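Long-range contact in ribonuclease J (Methanolobus psychrophilus R15, PDB 5HAB), which is an exoribonuclease of the metallo-beta-lactamase/beta-CASP family that hydrolyses RNA, probably from its 5' end: residues V191-P203 / V407-L419. The protein carries 1 engineered substitution. Residues are numbered along the deposited sequence; the frame is centred on the assembly and turned at random.
Sequences VVYACDFKFDRTP and VSGHAYREDHWEL. With SO4 (sulfate ion), chain K; nucleotides of chain D.
With chi1 of 85°, CG of Phe197 stands between its backbone N and carbonyl carbon, which swings the ring back toward residues 411-419, while the extended chain of Lys198 carries its ammonium along to Ser408. The apolar Phe197 ring suits this buried place: Ala411 CB, small enough to lie close, sits over one face, 4.1 Å from the ring centroid. The ring edge turns to the face of His416, planes at 88°, and CZ meets Leu419 CD2 at 3.6 Å. Phe197 O accepts a weak, bent hydrogen bond (123°) from Ala411 N. Lys198 NZ donates to Ser408 O (2.9 Å) and Pro239 O, tying the RNA-binding loop 407-412 to Pro239. There Ser408 OG and Gly409 N, unhindered by a side chain, bind OP2 and OP1 of A1 of chain D; the Ser408 hydroxyl also closes an ST turn with His410 N. Asp196 OD1 lies at the His410 ring edge, 3.2 Å from CE1; Asp196 OD2 hydrogen-bonds His104 NE2, and His410 ND1 Glu228 OE1. As in this family, these residues probably line the catalytic cleft. Apolar Phe199 CZ packs on Leu419 CB. At the far end Arg201 NH2 reaches Glu418 OE2 in a 3.5 Å salt bridge, and a water accepts from Arg201 NH2 and donates to Asp415 OD1. The contact thus joins the loop after strand 189-194 to loop 407-412 and the first turns of helix 413-423, with strand 222-228 touching Phe197 and His416, and helix 435-447 packing against His416.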
ATOM      1  N   VAL B 191      38.662  -6.921   9.566  1.00 42.05           N
ATOM      2  CA  VAL B 191      37.522  -6.175   9.059  1.00 31.58           C
ATOM      3  C   VAL B 191      36.710  -7.091   8.157  1.00 37.90           C
ATOM      4  O   VAL B 191      37.212  -7.584   7.159  1.00 38.62           O
ATOM      5  CB  VAL B 191      37.956  -4.912   8.310  1.00 43.25           C
ATOM      6  CG1 VAL B 191      36.747  -4.229   7.688  1.00 25.79           C
ATOM      7  CG2 VAL B 191      38.684  -3.956   9.249  1.00 34.14           C
ATOM      8  N   VAL B 192      35.452  -7.323   8.509  1.00 32.41           N
ATOM      9  CA  VAL B 192      34.636  -8.272   7.765  1.00 32.56           C
ATOM     10  C   VAL B 192      33.606  -7.539   6.919  1.00 35.09           C
ATOM     11  O   VAL B 192      32.974  -6.582   7.362  1.00 36.15           O
ATOM     12  CB  VAL B 192      33.957  -9.285   8.704  1.00 29.21           C
ATOM     13  CG1 VAL B 192      33.092 -10.248   7.917  1.00 27.59           C
ATOM     14  CG2 VAL B 192      35.010 -10.051   9.486  1.00 30.12           C
ATOM     15  N   TYR B 193      33.481  -7.995   5.681  1.00 26.64           N
ATOM     16  CA  TYR B 193      32.551  -7.463   4.710  1.00 27.47           C
ATOM     17  C   TYR B 193      31.619  -8.596   4.297  1.00 41.52           C
ATOM     18  O   TYR B 193      32.062  -9.625   3.762  1.00 34.53           O
ATOM     19  CB  TYR B 193      33.324  -6.882   3.522  1.00 28.21           C
ATOM     20  CG  TYR B 193      32.521  -6.343   2.354  1.00 29.71           C
ATOM     21  CD1 TYR B 193      31.990  -7.197   1.397  1.00 27.55           C
ATOM     22  CD2 TYR B 193      32.346  -4.975   2.179  1.00 25.41           C
ATOM     23  CE1 TYR B 193      31.281  -6.708   0.308  1.00 24.46           C
ATOM     24  CE2 TYR B 193      31.642  -4.475   1.096  1.00 27.20           C
ATOM     25  CZ  TYR B 193      31.114  -5.349   0.163  1.00 33.51           C
ATOM     26  OH  TYR B 193      30.416  -4.866  -0.920  1.00 26.28           O
ATOM     27  N   ALA B 194      30.331  -8.399   4.566  1.00 30.84           N
ATOM     28  CA  ALA B 194      29.315  -9.416   4.332  1.00 26.87           C
ATOM     29  C   ALA B 194      28.102  -8.788   3.659  1.00 47.72           C
ATOM     30  O   ALA B 194      27.102  -8.481   4.307  1.00 41.44           O
ATOM     31  CB  ALA B 194      28.915 -10.077   5.635  1.00 30.91           C
ATOM     32  N   CYS B 195      28.197  -8.618   2.346  1.00 33.81           N
ATOM     33  CA  CYS B 195      27.158  -7.946   1.580  1.00 31.21           C
ATOM     34  C   CYS B 195      26.699  -8.830   0.421  1.00 38.65           C
ATOM     35  O   CYS B 195      27.492  -9.585  -0.142  1.00 37.08           O
ATOM     36  CB  CYS B 195      27.674  -6.604   1.067  1.00 38.64           C
ATOM     37  SG  CYS B 195      28.218  -5.468   2.370  1.00 35.61           S
ATOM     38  N   ASP B 196      25.420  -8.719   0.072  1.00 31.36           N
ATOM     39  CA  ASP B 196      24.774  -9.621  -0.888  1.00 41.69           C
ATOM     40  C   ASP B 196      24.921 -11.066  -0.440  1.00 34.36           C
ATOM     41  O   ASP B 196      25.539 -11.885  -1.118  1.00 42.49           O
ATOM     42  CB  ASP B 196      25.347  -9.444  -2.290  1.00 29.32           C
ATOM     43  CG  ASP B 196      24.657  -8.345  -3.062  1.00 35.90           C
ATOM     44  OD1 ASP B 196      23.876  -7.587  -2.457  1.00 44.62           O
ATOM     45  OD2 ASP B 196      24.888  -8.248  -4.281  1.00 38.42           O
ATOM     46  N   PHE B 197      24.332 -11.377   0.706  1.00 29.59           N
ATOM     47  CA  PHE B 197      24.430 -12.717   1.247  1.00 32.70           C
ATOM     48  C   PHE B 197      23.148 -13.173   1.909  1.00 41.49           C
ATOM     49  O   PHE B 197      22.237 -12.392   2.179  1.00 31.47           O
ATOM     50  CB  PHE B 197      25.550 -12.800   2.270  1.00 27.48           C
ATOM     51  CG  PHE B 197      25.132 -12.371   3.645  1.00 33.19           C
ATOM     52  CD1 PHE B 197      25.090 -11.028   3.976  1.00 25.70           C
ATOM     53  CD2 PHE B 197      24.769 -13.308   4.605  1.00 24.96           C
ATOM     54  CE1 PHE B 197      24.701 -10.627   5.237  1.00 25.88           C
ATOM     55  CE2 PHE B 197      24.378 -12.910   5.864  1.00 27.88           C
ATOM     56  CZ  PHE B 197      24.344 -11.570   6.180  1.00 27.51           C
ATOM     57  N   LYS B 198      23.152 -14.448   2.255  1.00 42.11           N
ATOM     58  CA  LYS B 198      22.001 -15.111   2.808  1.00 35.12           C
ATOM     59  C   LYS B 198      22.481 -16.376   3.502  1.00 37.85           C
ATOM     60  O   LYS B 198      23.296 -17.118   2.956  1.00 43.28           O
ATOM     61  CB  LYS B 198      21.005 -15.409   1.687  1.00 40.46           C
ATOM     62  CG  LYS B 198      20.230 -16.687   1.813  1.00 36.52           C
ATOM     63  CD  LYS B 198      19.455 -16.930   0.534  1.00 41.54           C
ATOM     64  CE  LYS B 198      18.451 -18.047   0.709  1.00 34.72           C
ATOM     65  NZ  LYS B 198      17.498 -18.080  -0.423  1.00 36.47           N
ATOM     66  N   PHE B 199      22.021 -16.597   4.724  1.00 30.93           N
ATOM     67  CA  PHE B 199      22.238 -17.881   5.363  1.00 28.85           C
ATOM     68  C   PHE B 199      21.305 -18.890   4.694  1.00 44.69           C
ATOM     69  O   PHE B 199      20.100 -18.656   4.591  1.00 52.02           O
ATOM     70  CB  PHE B 199      21.970 -17.804   6.867  1.00 39.86           C
ATOM     71  CG  PHE B 199      22.983 -16.996   7.628  1.00 40.60           C
ATOM     72  CD1 PHE B 199      24.241 -16.766   7.102  1.00 53.07           C
ATOM     73  CD2 PHE B 199      22.675 -16.469   8.870  1.00 44.10           C
ATOM     74  CE1 PHE B 199      25.176 -16.025   7.801  1.00 46.75           C
ATOM     75  CE2 PHE B 199      23.607 -15.725   9.576  1.00 40.67           C
ATOM     76  CZ  PHE B 199      24.858 -15.505   9.040  1.00 45.41           C
ATOM     77  N   ASP B 200      21.855 -20.006   4.235  1.00 35.62           N
ATOM     78  CA  ASP B 200      21.040 -21.059   3.640  1.00 33.53           C
ATOM     79  C   ASP B 200      21.588 -22.407   4.083  1.00 47.68           C
ATOM     80  O   ASP B 200      22.660 -22.826   3.655  1.00 53.96           O
ATOM     81  CB  ASP B 200      21.015 -20.959   2.111  1.00 35.69           C
ATOM     82  CG  ASP B 200      19.921 -21.813   1.490  1.00 37.15           C
ATOM     83  OD1 ASP B 200      19.493 -22.791   2.138  1.00 48.72           O
ATOM     84  OD2 ASP B 200      19.483 -21.507   0.360  1.00 42.67           O
ATOM     85  N   ARG B 201      20.827 -23.086   4.931  1.00 38.21           N
ATOM     86  CA  ARG B 201      21.274 -24.314   5.572  1.00 45.23           C
ATOM     87  C   ARG B 201      20.975 -25.543   4.736  1.00 46.78           C
ATOM     88  O   ARG B 201      21.452 -26.635   5.034  1.00 53.04           O
ATOM     89  CB  ARG B 201      20.593 -24.412   6.928  1.00 46.32           C
ATOM     90  CG  ARG B 201      21.013 -23.244   7.804  1.00 60.51           C
ATOM     91  CD  ARG B 201      20.208 -23.135   9.093  1.00 70.79           C
ATOM     92  NE  ARG B 201      20.675 -22.044   9.959  1.00 83.27           N
ATOM     93  CZ  ARG B 201      20.393 -20.761   9.744  1.00 74.19           C
ATOM     94  NH1 ARG B 201      19.680 -20.424   8.682  1.00 72.23           N
ATOM     95  NH2 ARG B 201      20.846 -19.820  10.560  1.00 71.84           N
ATOM     96  N   THR B 202      20.206 -25.349   3.670  1.00 48.90           N
ATOM     97  CA  THR B 202      19.929 -26.408   2.707  1.00 40.72           C
ATOM     98  C   THR B 202      20.041 -25.872   1.280  1.00 45.85           C
ATOM     99  O   THR B 202      19.052 -25.840   0.549  1.00 43.64           O
ATOM    100  CB  THR B 202      18.519 -27.029   2.920  1.00 46.14           C
ATOM    101  OG1 THR B 202      17.510 -26.026   2.747  1.00 49.27           O
ATOM    102  CG2 THR B 202      18.387 -27.626   4.318  1.00 33.64           C
ATOM    103  N   PRO B 203      21.253 -25.446   0.876  1.00 48.37           N
ATOM    104  CA  PRO B 203      21.429 -24.916  -0.479  1.00 37.51           C
ATOM    105  C   PRO B 203      21.239 -26.004  -1.523  1.00 38.04           C
ATOM    106  O   PRO B 203      21.371 -27.181  -1.200  1.00 49.09           O
ATOM    107  CB  PRO B 203      22.879 -24.408  -0.484  1.00 52.57           C
ATOM    108  CG  PRO B 203      23.344 -24.473   0.941  1.00 55.53           C
ATOM    109  CD  PRO B 203      22.531 -25.529   1.600  1.00 49.55           C
ATOM    110  N   VAL B 407      12.573 -17.051  -4.231  1.00 41.66           N
ATOM    111  CA  VAL B 407      12.945 -16.813  -2.854  1.00 32.87           C
ATOM    112  C   VAL B 407      14.084 -15.789  -2.848  1.00 40.42           C
ATOM    113  O   VAL B 407      14.943 -15.805  -3.730  1.00 35.48           O
ATOM    114  CB  VAL B 407      13.321 -18.132  -2.167  1.00 42.19           C
ATOM    115  CG1 VAL B 407      14.463 -17.936  -1.213  1.00 45.27           C
ATOM    116  CG2 VAL B 407      12.107 -18.708  -1.436  1.00 42.07           C
ATOM    117  N   SER B 408      14.070 -14.880  -1.877  1.00 41.65           N
ATOM    118  CA  SER B 408      15.057 -13.799  -1.805  1.00 35.62           C
ATOM    119  C   SER B 408      16.496 -14.281  -1.627  1.00 42.33           C
ATOM    120  O   SER B 408      16.754 -15.303  -0.984  1.00 33.02           O
ATOM    121  CB  SER B 408      14.718 -12.847  -0.656  1.00 28.24           C
ATOM    122  OG  SER B 408      15.708 -11.836  -0.544  1.00 31.63           O
ATOM    123  N   GLY B 409      17.433 -13.520  -2.181  1.00 28.65           N
ATOM    124  CA  GLY B 409      18.843 -13.802  -1.989  1.00 41.86           C
ATOM    125  C   GLY B 409      19.493 -13.067  -0.825  1.00 39.99           C
ATOM    126  O   GLY B 409      20.705 -13.157  -0.644  1.00 31.61           O
ATOM    127  N   HIS B 410      18.698 -12.369  -0.014  1.00 38.08           N
ATOM    128  CA  HIS B 410      19.257 -11.517   1.041  1.00 31.15           C
ATOM    129  C   HIS B 410      18.820 -11.907   2.455  1.00 31.14           C
ATOM    130  O   HIS B 410      17.705 -12.382   2.674  1.00 34.91           O
ATOM    131  CB  HIS B 410      18.879 -10.051   0.796  1.00 29.42           C
ATOM    132  CG  HIS B 410      19.441  -9.479  -0.467  1.00 32.03           C
ATOM    133  ND1 HIS B 410      20.728  -8.993  -0.559  1.00 27.00           N
ATOM    134  CD2 HIS B 410      18.886  -9.305  -1.691  1.00 33.44           C
ATOM    135  CE1 HIS B 410      20.942  -8.552  -1.785  1.00 39.68           C
ATOM    136  NE2 HIS B 410      19.840  -8.728  -2.491  1.00 32.13           N
ATOM    137  N   ALA B 411      19.709 -11.666   3.413  1.00 29.01           N
ATOM    138  CA  ALA B 411      19.470 -11.970   4.819  1.00 28.96           C
ATOM    139  C   ALA B 411      18.299 -11.176   5.400  1.00 39.14           C
ATOM    140  O   ALA B 411      18.139  -9.979   5.136  1.00 27.42           O
ATOM    141  CB  ALA B 411      20.723 -11.698   5.626  1.00 26.11           C
ATOM    142  N   TYR B 412      17.478 -11.854   6.193  1.00 34.17           N
ATOM    143  CA  TYR B 412      16.391 -11.188   6.899  1.00 37.63           C
ATOM    144  C   TYR B 412      16.901 -10.715   8.260  1.00 29.37           C
ATOM    145  O   TYR B 412      18.068 -10.921   8.593  1.00 34.30           O
ATOM    146  CB  TYR B 412      15.185 -12.121   7.064  1.00 32.78           C
ATOM    147  CG  TYR B 412      14.376 -12.322   5.803  1.00 35.18           C
ATOM    148  CD1 TYR B 412      14.854 -11.894   4.572  1.00 21.98           C
ATOM    149  CD2 TYR B 412      13.124 -12.927   5.844  1.00 27.35           C
ATOM    150  CE1 TYR B 412      14.118 -12.075   3.413  1.00 29.88           C
ATOM    151  CE2 TYR B 412      12.377 -13.108   4.690  1.00 23.75           C
ATOM    152  CZ  TYR B 412      12.881 -12.682   3.479  1.00 35.35           C
ATOM    153  OH  TYR B 412      12.149 -12.860   2.326  1.00 36.09           O
ATOM    154  N   ARG B 413      16.027 -10.084   9.034  1.00 29.02           N
ATOM    155  CA  ARG B 413      16.403  -9.493  10.316  1.00 34.67           C
ATOM    156  C   ARG B 413      17.107 -10.480  11.254  1.00 30.66           C
ATOM    157  O   ARG B 413      18.152 -10.157  11.815  1.00 38.79           O
ATOM    158  CB  ARG B 413      15.168  -8.875  10.995  1.00 23.94           C
ATOM    159  CG  ARG B 413      15.469  -8.202  12.327  1.00 35.97           C
ATOM    160  CD  ARG B 413      14.241  -7.574  12.995  1.00 42.26           C
ATOM    161  NE  ARG B 413      13.474  -6.714  12.090  1.00 42.51           N
ATOM    162  CZ  ARG B 413      12.180  -6.859  11.813  1.00 47.16           C
ATOM    163  NH1 ARG B 413      11.479  -7.846  12.358  1.00 46.38           N
ATOM    164  NH2 ARG B 413      11.586  -6.011  10.981  1.00 46.99           N
ATOM    165  N   GLU B 414      16.553 -11.677  11.420  1.00 28.53           N
ATOM    166  CA  GLU B 414      17.108 -12.633  12.379  1.00 27.18           C
ATOM    167  C   GLU B 414      18.417 -13.249  11.886  1.00 32.86           C
ATOM    168  O   GLU B 414      19.266 -13.661  12.687  1.00 40.42           O
ATOM    169  CB  GLU B 414      16.090 -13.735  12.686  1.00 34.24           C
ATOM    170  CG  GLU B 414      14.763 -13.218  13.228  1.00 35.95           C
ATOM    171  CD  GLU B 414      14.941 -12.234  14.366  1.00 40.60           C
ATOM    172  OE1 GLU B 414      15.730 -12.528  15.286  1.00 42.46           O
ATOM    173  OE2 GLU B 414      14.281 -11.175  14.352  1.00 34.01           O
ATOM    174  N   ASP B 415      18.575 -13.319  10.568  1.00 29.39           N
ATOM    175  CA  ASP B 415      19.848 -13.722   9.983  1.00 40.40           C
ATOM    176  C   ASP B 415      20.937 -12.725  10.383  1.00 36.00           C
ATOM    177  O   ASP B 415      22.041 -13.112  10.781  1.00 37.47           O
ATOM    178  CB  ASP B 415      19.733 -13.818   8.464  1.00 30.22           C
ATOM    179  CG  ASP B 415      18.692 -14.829   8.029  1.00 36.36           C
ATOM    180  OD1 ASP B 415      18.779 -15.992   8.469  1.00 44.56           O
ATOM    181  OD2 ASP B 415      17.778 -14.459   7.257  1.00 40.19           O
ATOM    182  N   HIS B 416      20.612 -11.439  10.299  1.00 29.90           N
ATOM    183  CA  HIS B 416      21.534 -10.396  10.741  1.00 28.30           C
ATOM    184  C   HIS B 416      21.778 -10.465  12.235  1.00 33.60           C
ATOM    185  O   HIS B 416      22.888 -10.219  12.698  1.00 29.16           O
ATOM    186  CB  HIS B 416      21.007  -9.015  10.361  1.00 20.79           C
ATOM    187  CG  HIS B 416      21.250  -8.658   8.931  1.00 31.94           C
ATOM    188  ND1 HIS B 416      22.519  -8.532   8.407  1.00 28.29           N
ATOM    189  CD2 HIS B 416      20.392  -8.403   7.913  1.00 30.17           C
ATOM    190  CE1 HIS B 416      22.432  -8.213   7.128  1.00 26.71           C
ATOM    191  NE2 HIS B 416      21.154  -8.127   6.803  1.00 31.06           N
ATOM    192  N   TRP B 417      20.734 -10.803  12.983  1.00 35.22           N
ATOM    193  CA  TRP B 417      20.828 -10.975  14.429  1.00 34.82           C
ATOM    194  C   TRP B 417      21.887 -12.023  14.782  1.00 39.14           C
ATOM    195  O   TRP B 417      22.807 -11.773  15.574  1.00 48.23           O
ATOM    196  CB  TRP B 417      19.459 -11.373  14.987  1.00 38.78           C
ATOM    197  CG  TRP B 417      19.413 -11.595  16.458  1.00 35.41           C
ATOM    198  CD1 TRP B 417      19.466 -12.791  17.108  1.00 46.30           C
ATOM    199  CD2 TRP B 417      19.263 -10.594  17.468  1.00 37.69           C
ATOM    200  NE1 TRP B 417      19.377 -12.597  18.465  1.00 41.76           N
ATOM    201  CE2 TRP B 417      19.252 -11.257  18.713  1.00 35.80           C
ATOM    202  CE3 TRP B 417      19.149  -9.202  17.443  1.00 39.63           C
ATOM    203  CZ2 TRP B 417      19.128 -10.575  19.920  1.00 35.70           C
ATOM    204  CZ3 TRP B 417      19.024  -8.526  18.645  1.00 50.20           C
ATOM    205  CH2 TRP B 417      19.016  -9.213  19.864  1.00 44.40           C
ATOM    206  N   GLU B 418      21.769 -13.193  14.163  1.00 38.80           N
ATOM    207  CA  GLU B 418      22.697 -14.281  14.435  1.00 39.17           C
ATOM    208  C   GLU B 418      24.106 -13.986  13.909  1.00 39.86           C
ATOM    209  O   GLU B 418      25.097 -14.350  14.546  1.00 48.98           O
ATOM    210  CB  GLU B 418      22.157 -15.586  13.849  1.00 40.22           C
ATOM    211  CG  GLU B 418      20.847 -16.018  14.507  1.00 60.23           C
ATOM    212  CD  GLU B 418      20.541 -17.490  14.319  1.00 90.92           C
ATOM    213  OE1 GLU B 418      19.545 -17.965  14.908  1.00 65.61           O
ATOM    214  OE2 GLU B 418      21.297 -18.174  13.593  1.00 95.96           O
ATOM    215  N   LEU B 419      24.200 -13.323  12.761  1.00 35.33           N
ATOM    216  CA  LEU B 419      25.505 -12.907  12.242  1.00 40.82           C
ATOM    217  C   LEU B 419      26.199 -11.998  13.255  1.00 41.80           C
ATOM    218  O   LEU B 419      27.390 -12.145  13.545  1.00 40.89           O
ATOM    219  CB  LEU B 419      25.362 -12.186  10.900  1.00 33.63           C
ATOM    220  CG  LEU B 419      26.659 -11.620  10.307  1.00 39.41           C
ATOM    221  CD1 LEU B 419      27.644 -12.733  10.005  1.00 38.05           C
ATOM    222  CD2 LEU B 419      26.383 -10.806   9.057  1.00 28.75           C
TER
HETATM  223  S   SO4 K 503       7.730  -6.210  11.504  1.00 94.34           S
HETATM  224  O1  SO4 K 503       6.310  -6.191  11.167  1.00 87.80           O
HETATM  225  O2  SO4 K 503       7.981  -7.230  12.521  1.00 81.02           O
HETATM  226  O3  SO4 K 503       8.503  -6.515  10.303  1.00 69.64           O
HETATM  227  O4  SO4 K 503       8.126  -4.901  12.018  1.00110.60           O
ATOM    228  OP3   A D   1      14.497 -11.116  -4.692  1.00 60.06           O
ATOM    229  P     A D   1      15.781 -10.666  -4.103  1.00 52.80           P
ATOM    230  OP1   A D   1      16.846 -11.624  -4.494  1.00 49.39           O
ATOM    231  OP2   A D   1      15.556 -10.384  -2.663  1.00 51.04           O
ATOM    232  O5'   A D   1      16.114  -9.254  -4.746  1.00 68.43           O
ATOM    233  C5'   A D   1      16.078  -9.048  -6.154  1.00 84.49           C
ATOM    234  C4'   A D   1      16.844  -7.805  -6.532  1.00 94.56           C
ATOM    235  O4'   A D   1      16.068  -6.643  -6.127  1.00 88.52           O
ATOM    236  C3'   A D   1      18.205  -7.671  -5.854  1.00 84.04           C
ATOM    237  O3'   A D   1      19.154  -7.079  -6.737  1.00105.02           O
ATOM    238  C2'   A D   1      17.923  -6.742  -4.677  1.00 84.75           C
ATOM    239  O2'   A D   1      19.039  -5.993  -4.244  1.00 83.99           O
ATOM    240  C1'   A D   1      16.817  -5.842  -5.230  1.00 97.70           C
ATOM    241  N9    A D   1      15.905  -5.371  -4.181  1.00107.17           N
ATOM    242  C8    A D   1      15.427  -6.120  -3.130  1.00 90.78           C
ATOM    243  N7    A D   1      14.633  -5.466  -2.317  1.00 88.12           N
ATOM    244  C5    A D   1      14.586  -4.191  -2.866  1.00102.41           C
ATOM    245  C6    A D   1      13.910  -3.023  -2.467  1.00106.15           C
ATOM    246  N6    A D   1      13.124  -2.953  -1.386  1.00 88.68           N
ATOM    247  N1    A D   1      14.071  -1.917  -3.231  1.00111.50           N
ATOM    248  C2    A D   1      14.859  -1.990  -4.313  1.00 99.33           C
ATOM    249  N3    A D   1      15.546  -3.029  -4.791  1.00 95.64           N
ATOM    250  C4    A D   1      15.367  -4.113  -4.013  1.00102.13           C
TER
HETATM  251  O   HOH W   1      19.546 -17.707  10.254  1.00 48.26           O